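PDB 6WO6: RavA from Legionella pneumophila str. Paris, which is a Legionella pneumophila effector linked to cell invasion, an elongated all-helical protein that probably acts in the host cell during infection. Local coordinates for residues I106-N120 / D146-F158. The protein carries 2 engineered substitutions. Sequence-based numbering, arbitrary orientation.
Sequences ILEKEFDGELFNNFN and DRSRVSQNINNIF
Ile-106 and Ile-154 meet through their CD1 methyls, 3.6 Å apart, at the apolar centre of a contact in which helix 147-157 packs on a helix-loop-helix unit of this all-alpha protein. The unit consists of the end of helix 102-107, the loop that follows and helix 115-118, and helix 147-157 touches all three parts. The two isoleucine side chains cross at about a right angle. On one side of them Leu-107 reaches over the start of segment 146-158: its CD1 lies 3.6 Å from CB of Asp-146, while CD2 packs against CG of Arg-149 and CG2 of Val-150. With CG turned beside its own backbone N (chi1 -68°), Leu-107 sends both methyls to the partner segment although its CB does not face it directly.

Further along, Ile-157 serves two phenylalanines across the contact. CD1, at the end of an extended chain (chi2 179°), reaches CB of Phe-111, whereas CG2 sits 3.7 Å from CB of Phe-116 and also lies over the ring centre of Phe-158, its neighbour in the chain. The Phe-116 ring has Phe-111 CD2 against one face, and its own CD2 approaches CZ of Phe-158 obliquely at 3.9 Å. Val-87 and Ile-91 of helix 77-92 and Ala-123 of helix 120-127 add to the surroundings of Phe-116, joining the contact to a wider hydrophobic core.

Beside the apolar centre, the buried amide of Asn-153 donates from ND2 to Ile-106 O over 3.0 Å, with the acceptor almost in the amide plane and the donor tilted 34° from the carbonyl plane. At the polar edge, a hydrogen bond within segment 106-120 spans the junction from helix 115-118 to helix 120-127: Asn-120 turns its ND2 back to the carbonyl O of Phe-116, 3.0 Å away.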
loop_
_atom_site.group_PDB
_atom_site.type_symbol
_atom_site.label_atom_id
_atom_site.label_comp_id
_atom_site.label_asym_id
_atom_site.label_seq_id
_atom_site.Cartn_x
_atom_site.Cartn_y
_atom_site.Cartn_z
ATOM N N ILE A 106 -1.669 -17.743 1.313
ATOM C CA ILE A 106 -1.596 -17.610 2.766
ATOM C C ILE A 106 -2.834 -18.203 3.439
ATOM O O ILE A 106 -2.743 -18.763 4.539
ATOM C CB ILE A 106 -1.375 -16.133 3.148
ATOM C CG1 ILE A 106 -0.035 -15.655 2.581
ATOM C CG2 ILE A 106 -1.438 -15.935 4.659
ATOM C CD1 ILE A 106 0.590 -14.514 3.340
ATOM N N LEU A 107 -3.996 -18.118 2.789
ATOM C CA LEU A 107 -5.235 -18.616 3.380
ATOM C C LEU A 107 -5.415 -20.113 3.175
ATOM O O LEU A 107 -5.960 -20.791 4.053
ATOM C CB LEU A 107 -6.438 -17.877 2.794
ATOM C CG LEU A 107 -6.581 -16.398 3.142
ATOM C CD1 LEU A 107 -7.783 -15.796 2.434
ATOM C CD2 LEU A 107 -6.692 -16.225 4.644
ATOM N N GLU A 108 -4.972 -20.642 2.034
ATOM C CA GLU A 108 -5.053 -22.070 1.721
ATOM C C GLU A 108 -4.180 -22.928 2.623
ATOM O O GLU A 108 -4.046 -24.130 2.348
ATOM C CB GLU A 108 -4.672 -22.306 0.258
ATOM C CG GLU A 108 -5.703 -21.812 -0.746
ATOM C CD GLU A 108 -5.130 -21.672 -2.144
ATOM O OE1 GLU A 108 -3.910 -21.884 -2.314
ATOM O OE2 GLU A 108 -5.900 -21.347 -3.072
ATOM N N LYS A 109 -3.603 -22.327 3.666
ATOM C CA LYS A 109 -2.752 -23.021 4.628
ATOM C C LYS A 109 -1.561 -23.685 3.942
ATOM O O LYS A 109 -1.072 -24.729 4.383
ATOM C CB LYS A 109 -3.554 -24.036 5.448
ATOM C CG LYS A 109 -4.935 -23.531 5.865
ATOM C CD LYS A 109 -5.208 -23.750 7.344
ATOM C CE LYS A 109 -4.601 -22.645 8.194
ATOM N NZ LYS A 109 -4.888 -22.845 9.642
ATOM N N GLU A 110 -1.092 -23.080 2.849
ATOM C CA GLU A 110 0.178 -23.455 2.243
ATOM C C GLU A 110 1.360 -23.114 3.135
ATOM O O GLU A 110 2.495 -23.471 2.800
ATOM C CB GLU A 110 0.332 -22.758 0.891
ATOM C CG GLU A 110 0.525 -23.690 -0.290
ATOM C CD GLU A 110 -0.189 -23.190 -1.534
ATOM O OE1 GLU A 110 -1.398 -23.472 -1.677
ATOM O OE2 GLU A 110 0.449 -22.505 -2.362
ATOM N N PHE A 111 1.120 -22.422 4.246
ATOM C CA PHE A 111 2.150 -22.065 5.216
ATOM C C PHE A 111 2.016 -23.023 6.393
ATOM O O PHE A 111 1.269 -22.776 7.343
ATOM C CB PHE A 111 2.013 -20.609 5.638
ATOM C CG PHE A 111 2.548 -19.641 4.628
ATOM C CD1 PHE A 111 1.917 -19.473 3.405
ATOM C CD2 PHE A 111 3.688 -18.903 4.897
ATOM C CE1 PHE A 111 2.413 -18.587 2.468
ATOM C CE2 PHE A 111 4.188 -18.015 3.966
ATOM C CZ PHE A 111 3.547 -17.855 2.748
ATOM N N ASP A 112 2.744 -24.135 6.311
ATOM C CA ASP A 112 2.711 -25.150 7.353
ATOM C C ASP A 112 3.161 -24.563 8.684
ATOM O O ASP A 112 4.062 -23.722 8.742
ATOM C CB ASP A 112 3.605 -26.327 6.955
ATOM C CG ASP A 112 3.823 -27.323 8.085
ATOM O OD1 ASP A 112 3.014 -27.367 9.036
ATOM O OD2 ASP A 112 4.820 -28.070 8.013
ATOM N N GLY A 113 2.517 -25.016 9.760
ATOM C CA GLY A 113 2.903 -24.554 11.083
ATOM C C GLY A 113 4.295 -25.012 11.472
ATOM O O GLY A 113 5.130 -24.207 11.890
ATOM N N GLU A 114 4.572 -26.310 11.323
ATOM C CA GLU A 114 5.850 -26.837 11.789
ATOM C C GLU A 114 6.988 -26.543 10.818
ATOM O O GLU A 114 8.141 -26.441 11.246
ATOM C CB GLU A 114 5.748 -28.343 12.052
ATOM C CG GLU A 114 5.622 -29.209 10.811
ATOM C CD GLU A 114 5.713 -30.689 11.127
ATOM O OE1 GLU A 114 5.878 -31.034 12.317
ATOM O OE2 GLU A 114 5.623 -31.505 10.186
ATOM N N LEU A 115 6.698 -26.396 9.524
ATOM C CA LEU A 115 7.748 -26.015 8.583
ATOM C C LEU A 115 8.295 -24.631 8.914
ATOM O O LEU A 115 9.515 -24.427 8.963
ATOM C CB LEU A 115 7.220 -26.058 7.147
ATOM C CG LEU A 115 8.202 -25.581 6.072
ATOM C CD1 LEU A 115 9.464 -26.426 6.095
ATOM C CD2 LEU A 115 7.567 -25.601 4.691
ATOM N N PHE A 116 7.405 -23.667 9.151
ATOM C CA PHE A 116 7.806 -22.320 9.539
ATOM C C PHE A 116 8.023 -22.178 11.041
ATOM O O PHE A 116 8.348 -21.079 11.504
ATOM C CB PHE A 116 6.767 -21.303 9.055
ATOM C CG PHE A 116 6.772 -21.101 7.566
ATOM C CD1 PHE A 116 6.078 -21.963 6.736
ATOM C CD2 PHE A 116 7.481 -20.058 6.997
ATOM C CE1 PHE A 116 6.086 -21.786 5.367
ATOM C CE2 PHE A 116 7.492 -19.875 5.628
ATOM C CZ PHE A 116 6.793 -20.742 4.813
ATOM N N ASN A 117 7.847 -23.252 11.808
ATOM C CA ASN A 117 8.210 -23.268 13.217
ATOM C C ASN A 117 9.632 -23.774 13.426
ATOM O O ASN A 117 10.368 -23.235 14.261
ATOM C CB ASN A 117 7.220 -24.135 14.002
ATOM C CG ASN A 117 7.466 -24.094 15.498
ATOM O OD1 ASN A 117 7.870 -23.069 16.047
ATOM N ND2 ASN A 117 7.221 -25.217 16.166
ATOM N N ASN A 118 10.032 -24.802 12.673
ATOM C CA ASN A 118 11.408 -25.281 12.730
ATOM C C ASN A 118 12.361 -24.289 12.078
ATOM O O ASN A 118 13.444 -24.016 12.610
ATOM C CB ASN A 118 11.517 -26.648 12.051
ATOM C CG ASN A 118 10.734 -27.726 12.776
ATOM O OD1 ASN A 118 10.745 -27.798 14.005
ATOM N ND2 ASN A 118 10.048 -28.572 12.016
ATOM N N PHE A 119 11.976 -23.740 10.928
ATOM C CA PHE A 119 12.791 -22.780 10.185
ATOM C C PHE A 119 12.312 -21.352 10.398
ATOM O O PHE A 119 12.263 -20.557 9.455
ATOM C CB PHE A 119 12.791 -23.127 8.699
ATOM C CG PHE A 119 13.436 -24.445 8.380
ATOM C CD1 PHE A 119 12.708 -25.623 8.442
ATOM C CD2 PHE A 119 14.769 -24.506 8.004
ATOM C CE1 PHE A 119 13.300 -26.838 8.146
ATOM C CE2 PHE A 119 15.368 -25.720 7.702
ATOM C CZ PHE A 119 14.632 -26.887 7.774
ATOM N N ASN A 120 11.953 -20.997 11.633
ATOM C CA ASN A 120 11.415 -19.663 11.883
ATOM C C ASN A 120 12.492 -18.593 11.751
ATOM O O ASN A 120 12.227 -17.505 11.226
ATOM C CB ASN A 120 10.767 -19.608 13.265
ATOM C CG ASN A 120 9.892 -18.386 13.444
ATOM O OD1 ASN A 120 10.342 -17.348 13.932
ATOM N ND2 ASN A 120 8.628 -18.499 13.044
ATOM N N ASP A 146 -11.604 -11.277 3.366
ATOM C CA ASP A 146 -10.507 -12.090 3.868
ATOM C C ASP A 146 -9.448 -11.275 4.599
ATOM O O ASP A 146 -8.516 -11.863 5.158
ATOM C CB ASP A 146 -9.861 -12.848 2.707
ATOM C CG ASP A 146 -10.875 -13.598 1.867
ATOM O OD1 ASP A 146 -11.822 -14.173 2.446
ATOM O OD2 ASP A 146 -10.730 -13.605 0.626
ATOM N N ARG A 147 -9.590 -9.947 4.630
ATOM C CA ARG A 147 -8.516 -9.081 5.109
ATOM C C ARG A 147 -8.091 -9.443 6.528
ATOM O O ARG A 147 -6.897 -9.569 6.817
ATOM C CB ARG A 147 -8.963 -7.620 5.028
ATOM C CG ARG A 147 -7.846 -6.606 5.167
ATOM C CD ARG A 147 -8.332 -5.223 4.761
ATOM N NE ARG A 147 -8.670 -5.158 3.342
ATOM C CZ ARG A 147 -9.379 -4.180 2.787
ATOM N NH1 ARG A 147 -9.835 -3.184 3.533
ATOM N NH2 ARG A 147 -9.639 -4.201 1.487
ATOM N N SER A 148 -9.059 -9.623 7.428
ATOM C CA SER A 148 -8.731 -9.947 8.810
ATOM C C SER A 148 -8.344 -11.407 8.998
ATOM O O SER A 148 -7.714 -11.739 10.008
ATOM C CB SER A 148 -9.905 -9.601 9.728
ATOM O OG SER A 148 -11.073 -10.304 9.347
ATOM N N ARG A 149 -8.695 -12.286 8.057
ATOM C CA ARG A 149 -8.290 -13.680 8.197
ATOM C C ARG A 149 -6.827 -13.859 7.810
ATOM O O ARG A 149 -6.046 -14.445 8.571
ATOM C CB ARG A 149 -9.195 -14.584 7.355
ATOM C CG ARG A 149 -8.828 -16.060 7.420
ATOM C CD ARG A 149 -10.048 -16.949 7.612
ATOM N NE ARG A 149 -10.301 -17.228 9.024
ATOM C CZ ARG A 149 -9.669 -18.167 9.723
ATOM N NH1 ARG A 149 -9.961 -18.355 11.003
ATOM N NH2 ARG A 149 -8.739 -18.917 9.145
ATOM N N VAL A 150 -6.447 -13.352 6.628
ATOM C CA VAL A 150 -5.041 -13.292 6.223
ATOM C C VAL A 150 -4.191 -12.826 7.393
ATOM O O VAL A 150 -3.314 -13.550 7.877
ATOM C CB VAL A 150 -4.861 -12.364 5.005
ATOM C CG1 VAL A 150 -3.385 -12.129 4.715
ATOM C CG2 VAL A 150 -5.550 -12.930 3.779
ATOM N N SER A 151 -4.482 -11.616 7.882
ATOM C CA SER A 151 -3.749 -11.043 9.006
ATOM C C SER A 151 -3.623 -12.038 10.153
ATOM O O SER A 151 -2.522 -12.270 10.669
ATOM C CB SER A 151 -4.438 -9.759 9.476
ATOM O OG SER A 151 -3.596 -9.007 10.335
ATOM N N GLN A 152 -4.739 -12.670 10.541
ATOM C CA GLN A 152 -4.695 -13.594 11.671
ATOM C C GLN A 152 -3.673 -14.698 11.437
ATOM O O GLN A 152 -2.856 -14.991 12.319
ATOM C CB GLN A 152 -6.076 -14.196 11.933
ATOM C CG GLN A 152 -6.103 -15.105 13.154
ATOM C CD GLN A 152 -7.362 -15.946 13.242
ATOM O OE1 GLN A 152 -7.299 -17.178 13.246
ATOM N NE2 GLN A 152 -8.513 -15.287 13.326
ATOM N N ASN A 153 -3.684 -15.299 10.243
ATOM C CA ASN A 153 -2.697 -16.327 9.927
ATOM C C ASN A 153 -1.285 -15.801 10.144
ATOM O O ASN A 153 -0.460 -16.454 10.796
ATOM C CB ASN A 153 -2.887 -16.814 8.487
ATOM C CG ASN A 153 -4.020 -17.819 8.352
ATOM O OD1 ASN A 153 -4.855 -17.955 9.245
ATOM N ND2 ASN A 153 -4.050 -18.529 7.229
ATOM N N ILE A 154 -1.004 -14.592 9.649
ATOM C CA ILE A 154 0.331 -14.021 9.795
ATOM C C ILE A 154 0.698 -13.877 11.264
ATOM O O ILE A 154 1.860 -14.068 11.645
ATOM C CB ILE A 154 0.420 -12.670 9.060
ATOM C CG1 ILE A 154 0.009 -12.824 7.595
ATOM C CG2 ILE A 154 1.830 -12.117 9.144
ATOM C CD1 ILE A 154 0.966 -13.649 6.789
ATOM N N ASN A 155 -0.277 -13.559 12.116
ATOM C CA ASN A 155 0.032 -13.404 13.530
ATOM C C ASN A 155 0.276 -14.741 14.217
ATOM O O ASN A 155 0.981 -14.782 15.232
ATOM C CB ASN A 155 -1.092 -12.637 14.229
ATOM C CG ASN A 155 -1.146 -11.178 13.808
ATOM O OD1 ASN A 155 -0.152 -10.456 13.900
ATOM N ND2 ASN A 155 -2.306 -10.741 13.330
ATOM N N ASN A 156 -0.273 -15.835 13.679
ATOM C CA ASN A 156 -0.067 -17.136 14.303
ATOM C C ASN A 156 1.292 -17.721 13.954
ATOM O O ASN A 156 1.896 -18.409 14.784
ATOM C CB ASN A 156 -1.177 -18.105 13.891
ATOM C CG ASN A 156 -2.532 -17.709 14.444
ATOM O OD1 ASN A 156 -2.624 -17.032 15.469
ATOM N ND2 ASN A 156 -3.596 -18.134 13.769
ATOM N N ILE A 157 1.789 -17.451 12.750
ATOM C CA ILE A 157 3.039 -18.047 12.292
ATOM C C ILE A 157 4.235 -17.160 12.610
ATOM O O ILE A 157 5.302 -17.658 12.975
ATOM C CB ILE A 157 2.943 -18.354 10.786
ATOM C CG1 ILE A 157 1.915 -19.463 10.545
ATOM C CG2 ILE A 157 4.304 -18.740 10.227
ATOM C CD1 ILE A 157 1.721 -19.822 9.093
ATOM N N PHE A 158 4.079 -15.841 12.495
ATOM C CA PHE A 158 5.148 -14.883 12.770
ATOM C C PHE A 158 4.731 -13.977 13.924
ATOM O O PHE A 158 4.535 -12.768 13.742
ATOM C CB PHE A 158 5.482 -14.062 11.527
ATOM C CG PHE A 158 5.797 -14.894 10.318
ATOM C CD1 PHE A 158 6.922 -15.703 10.291
ATOM C CD2 PHE A 158 4.974 -14.865 9.205
ATOM C CE1 PHE A 158 7.214 -16.472 9.179
ATOM C CE2 PHE A 158 5.261 -15.632 8.088
ATOM C CZ PHE A 158 6.384 -16.435 8.076
#